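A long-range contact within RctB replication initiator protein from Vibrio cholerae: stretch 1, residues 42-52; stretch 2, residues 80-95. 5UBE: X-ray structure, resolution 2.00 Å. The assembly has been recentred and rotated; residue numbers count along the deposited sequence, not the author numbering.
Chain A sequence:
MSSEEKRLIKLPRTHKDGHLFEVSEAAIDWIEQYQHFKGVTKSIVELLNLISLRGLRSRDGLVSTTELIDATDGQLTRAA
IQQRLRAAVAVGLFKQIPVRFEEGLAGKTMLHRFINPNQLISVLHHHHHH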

# COMPACT_ATOMS: atom_id res chain seq x y z
N LYS A 42 15.59 2.20 -4.15
CA LYS A 42 14.88 2.38 -5.41
C LYS A 42 13.74 1.38 -5.55
O LYS A 42 12.66 1.72 -6.05
CB LYS A 42 15.86 2.23 -6.58
CG LYS A 42 16.82 3.40 -6.76
CD LYS A 42 16.08 4.73 -6.72
CE LYS A 42 16.83 5.83 -7.46
NZ LYS A 42 16.66 5.74 -8.94
N SER A 43 13.95 0.14 -5.10
CA SER A 43 12.93 -0.90 -5.21
C SER A 43 11.72 -0.61 -4.32
O SER A 43 10.60 -0.99 -4.68
CB SER A 43 13.55 -2.26 -4.86
OG SER A 43 12.58 -3.29 -4.90
N ILE A 44 11.92 0.03 -3.17
CA ILE A 44 10.76 0.45 -2.37
C ILE A 44 10.05 1.62 -3.04
O ILE A 44 8.82 1.64 -3.13
CB ILE A 44 11.18 0.78 -0.92
CG1 ILE A 44 11.52 -0.51 -0.17
CG2 ILE A 44 10.07 1.56 -0.19
CD1 ILE A 44 12.36 -0.33 1.07
N VAL A 45 10.82 2.61 -3.52
CA VAL A 45 10.21 3.75 -4.20
C VAL A 45 9.37 3.30 -5.37
O VAL A 45 8.28 3.85 -5.62
CB VAL A 45 11.30 4.76 -4.62
CG1 VAL A 45 10.68 5.91 -5.41
CG2 VAL A 45 12.02 5.31 -3.39
N GLU A 46 9.83 2.29 -6.11
CA GLU A 46 9.04 1.75 -7.22
C GLU A 46 7.64 1.34 -6.76
O GLU A 46 6.64 1.74 -7.37
CB GLU A 46 9.74 0.53 -7.82
CG GLU A 46 10.93 0.83 -8.72
CD GLU A 46 11.59 -0.46 -9.21
OE1 GLU A 46 11.21 -1.55 -8.72
OE2 GLU A 46 12.48 -0.38 -10.09
N LEU A 47 7.56 0.52 -5.72
CA LEU A 47 6.26 0.17 -5.14
C LEU A 47 5.47 1.43 -4.77
O LEU A 47 4.29 1.54 -5.10
CB LEU A 47 6.45 -0.73 -3.92
CG LEU A 47 5.14 -1.05 -3.20
CD1 LEU A 47 4.29 -1.95 -4.07
CD2 LEU A 47 5.37 -1.68 -1.83
N LEU A 48 6.12 2.39 -4.07
CA LEU A 48 5.40 3.58 -3.62
C LEU A 48 4.84 4.38 -4.79
O LEU A 48 3.67 4.79 -4.78
CB LEU A 48 6.31 4.47 -2.75
CG LEU A 48 6.96 3.75 -1.57
CD1 LEU A 48 7.65 4.74 -0.68
CD2 LEU A 48 5.94 2.92 -0.80
N ASN A 49 5.66 4.60 -5.83
CA ASN A 49 5.18 5.31 -7.01
C ASN A 49 3.99 4.59 -7.64
O ASN A 49 3.06 5.23 -8.14
CB ASN A 49 6.31 5.47 -8.02
CG ASN A 49 7.30 6.54 -7.62
OD1 ASN A 49 7.01 7.38 -6.77
ND2 ASN A 49 8.48 6.54 -8.25
N LEU A 50 4.02 3.26 -7.65
CA LEU A 50 2.94 2.48 -8.25
C LEU A 50 1.63 2.69 -7.50
O LEU A 50 0.59 2.97 -8.12
CB LEU A 50 3.31 1.01 -8.27
CG LEU A 50 2.53 0.08 -9.20
CD1 LEU A 50 2.79 0.45 -10.65
CD2 LEU A 50 2.95 -1.36 -8.91
N ILE A 51 1.67 2.54 -6.18
CA ILE A 51 0.50 2.81 -5.34
C ILE A 51 -0.04 4.21 -5.62
O ILE A 51 -1.24 4.40 -5.85
CB ILE A 51 0.86 2.65 -3.85
CG1 ILE A 51 1.24 1.20 -3.53
CG2 ILE A 51 -0.30 3.19 -2.97
CD1 ILE A 51 2.16 1.07 -2.33
N SER A 52 0.83 5.21 -5.57
CA SER A 52 0.41 6.59 -5.83
C SER A 52 -0.27 6.71 -7.18
O SER A 52 -1.41 7.19 -7.29
CB SER A 52 1.62 7.51 -5.73
OG SER A 52 1.25 8.85 -5.95
N ALA A 80 6.91 -10.20 -5.52
CA ALA A 80 7.78 -9.03 -5.57
C ALA A 80 7.16 -7.85 -4.82
O ALA A 80 7.87 -7.12 -4.12
CB ALA A 80 8.08 -8.66 -7.02
N ILE A 81 5.84 -7.64 -4.97
CA ILE A 81 5.15 -6.62 -4.17
C ILE A 81 5.34 -6.90 -2.68
O ILE A 81 5.76 -6.02 -1.92
CB ILE A 81 3.65 -6.58 -4.54
CG1 ILE A 81 3.40 -6.28 -6.04
CG2 ILE A 81 2.91 -5.59 -3.64
CD1 ILE A 81 3.84 -4.91 -6.51
N GLN A 82 5.06 -8.13 -2.26
CA GLN A 82 5.19 -8.48 -0.85
C GLN A 82 6.61 -8.24 -0.35
O GLN A 82 6.81 -7.81 0.79
CB GLN A 82 4.77 -9.93 -0.62
CG GLN A 82 3.29 -10.12 -0.34
CD GLN A 82 2.80 -9.33 0.88
OE1 GLN A 82 3.34 -9.47 1.97
NE2 GLN A 82 1.76 -8.51 0.68
N GLN A 83 7.62 -8.54 -1.18
CA GLN A 83 9.00 -8.30 -0.79
C GLN A 83 9.25 -6.82 -0.52
O GLN A 83 9.74 -6.44 0.55
CB GLN A 83 9.95 -8.81 -1.88
CG GLN A 83 11.45 -8.55 -1.59
CD GLN A 83 12.32 -8.74 -2.84
OE1 GLN A 83 12.07 -9.63 -3.65
NE2 GLN A 83 13.32 -7.89 -3.00
N ARG A 84 8.92 -5.96 -1.49
CA ARG A 84 9.06 -4.52 -1.29
C ARG A 84 8.21 -4.06 -0.10
O ARG A 84 8.65 -3.22 0.69
CB ARG A 84 8.67 -3.77 -2.56
CG ARG A 84 9.67 -3.94 -3.69
CD ARG A 84 8.95 -3.85 -5.03
NE ARG A 84 9.86 -3.73 -6.17
CZ ARG A 84 10.42 -4.76 -6.80
NH1 ARG A 84 10.17 -6.01 -6.40
NH2 ARG A 84 11.22 -4.55 -7.83
N LEU A 85 7.03 -4.65 0.07
CA LEU A 85 6.17 -4.22 1.18
C LEU A 85 6.79 -4.57 2.52
O LEU A 85 6.77 -3.74 3.44
CB LEU A 85 4.77 -4.82 1.06
CG LEU A 85 3.81 -4.45 2.21
CD1 LEU A 85 3.47 -2.96 2.27
CD2 LEU A 85 2.54 -5.27 2.14
N ARG A 86 7.38 -5.77 2.66
CA ARG A 86 8.03 -6.10 3.93
C ARG A 86 9.17 -5.14 4.23
O ARG A 86 9.37 -4.73 5.38
CB ARG A 86 8.55 -7.54 3.92
CG ARG A 86 7.49 -8.62 3.97
CD ARG A 86 8.15 -10.00 4.20
NE ARG A 86 9.24 -10.27 3.25
CZ ARG A 86 9.06 -10.76 2.03
NH1 ARG A 86 7.83 -11.05 1.59
NH2 ARG A 86 10.10 -10.95 1.24
N ALA A 87 9.95 -4.78 3.21
CA ALA A 87 11.07 -3.87 3.43
C ALA A 87 10.58 -2.48 3.82
O ALA A 87 11.14 -1.85 4.72
CB ALA A 87 11.94 -3.79 2.16
N ALA A 88 9.50 -2.01 3.18
CA ALA A 88 8.97 -0.68 3.46
C ALA A 88 8.40 -0.60 4.87
O ALA A 88 8.52 0.43 5.54
CB ALA A 88 7.91 -0.33 2.41
N VAL A 89 7.76 -1.68 5.33
CA VAL A 89 7.30 -1.74 6.71
C VAL A 89 8.49 -1.69 7.67
O VAL A 89 8.47 -0.96 8.67
CB VAL A 89 6.45 -3.01 6.92
CG1 VAL A 89 6.18 -3.24 8.40
CG2 VAL A 89 5.16 -2.88 6.14
N ALA A 90 9.56 -2.44 7.37
CA ALA A 90 10.71 -2.46 8.26
C ALA A 90 11.34 -1.08 8.42
O ALA A 90 11.92 -0.79 9.47
CB ALA A 90 11.75 -3.47 7.75
N VAL A 91 11.24 -0.23 7.40
CA VAL A 91 11.78 1.12 7.54
C VAL A 91 10.83 2.02 8.33
O VAL A 91 11.26 2.99 8.97
CB VAL A 91 12.10 1.69 6.14
CG1 VAL A 91 12.04 3.23 6.13
CG2 VAL A 91 13.45 1.22 5.67
N GLY A 92 9.54 1.72 8.32
CA GLY A 92 8.56 2.52 9.02
C GLY A 92 7.66 3.36 8.13
O GLY A 92 7.04 4.30 8.63
N LEU A 93 7.55 3.02 6.84
CA LEU A 93 6.78 3.83 5.89
C LEU A 93 5.28 3.62 6.03
O LEU A 93 4.50 4.53 5.70
CB LEU A 93 7.21 3.51 4.45
CG LEU A 93 8.69 3.71 4.15
CD1 LEU A 93 8.92 3.69 2.67
CD2 LEU A 93 9.18 5.01 4.75
N PHE A 94 4.85 2.46 6.50
CA PHE A 94 3.45 2.08 6.56
C PHE A 94 3.06 1.65 7.96
O PHE A 94 3.77 0.85 8.59
CB PHE A 94 3.13 0.90 5.63
CG PHE A 94 3.26 1.21 4.19
CD1 PHE A 94 2.31 1.99 3.55
CD2 PHE A 94 4.30 0.66 3.45
CE1 PHE A 94 2.40 2.25 2.19
CE2 PHE A 94 4.41 0.91 2.09
CZ PHE A 94 3.46 1.70 1.46
N LYS A 95 1.91 2.12 8.42
CA LYS A 95 1.21 1.52 9.54
C LYS A 95 0.35 0.36 9.03
O LYS A 95 -0.54 0.56 8.19
CB LYS A 95 0.35 2.54 10.26
CG LYS A 95 -0.31 2.02 11.52
CD LYS A 95 -1.05 3.13 12.23
CE LYS A 95 -1.66 2.64 13.54
NZ LYS A 95 -2.59 3.65 14.11

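The two helices, 42-52 and 80-91, cross steeply: their N-to-C directions differ by 106° and their axes approach to 9.1 Å. The backbones come nearest at Ile 44 and Arg 84, whose CA atoms lie 5.4 Å apart, and 583 Å² is buried in total.

Arg 84 carries the polar part of the contact. Its CA-to-CB bond points toward the first helix, and chi1 to chi3 of -70° (m), 150° (t) and 168° (t) keep the chain extended before chi4 turns to 86°. The guanidinium thereby presents its edge to Glu 46: Arg 84 NH2 donates to Glu 46 OE1 at 3.1 Å with an N-H...O angle of 163°, a hydrogen bond within a salt bridge. Glu 46 is exposed; its CA-to-CB bond points toward the second helix, and its chi1 is m and chi2 t. NH1 of Arg 84 also makes a weak hydrogen bond to O of Ala 80 (3.4 Å), tying the group to its own helix. Ser 43 OG, placed by chi1 t, lies over one guanidinium face, 3.0 Å from Arg 84 NE; the angle there is too poor for a hydrogen bond.

The apolar residues fill the crossing. Ile 44 starts sideways, yet its m, t rotamer brings CD1 to 3.7 Å from Ala 87 CB, while CG2 lies 3.9 Å from Ala 88 CB; the alanines' short side chains accompany this close backbone approach. Leu 47 points toward the second helix, and its t, p conformation spreads the methyls: CD1 meets Ile 81 CD1 at 3.9 Å, and CD2 lies 4.0 Å from Arg 84 CB.

Beyond the helix, Gly 92 adopts positive phi (108°), and the chain continues to Leu 93 and Phe 94. Leu 48, also m, t, contacts both, with CD1 3.7 Å from Leu 93 CD1 and CD2 3.6 Å from Phe 94 CZ.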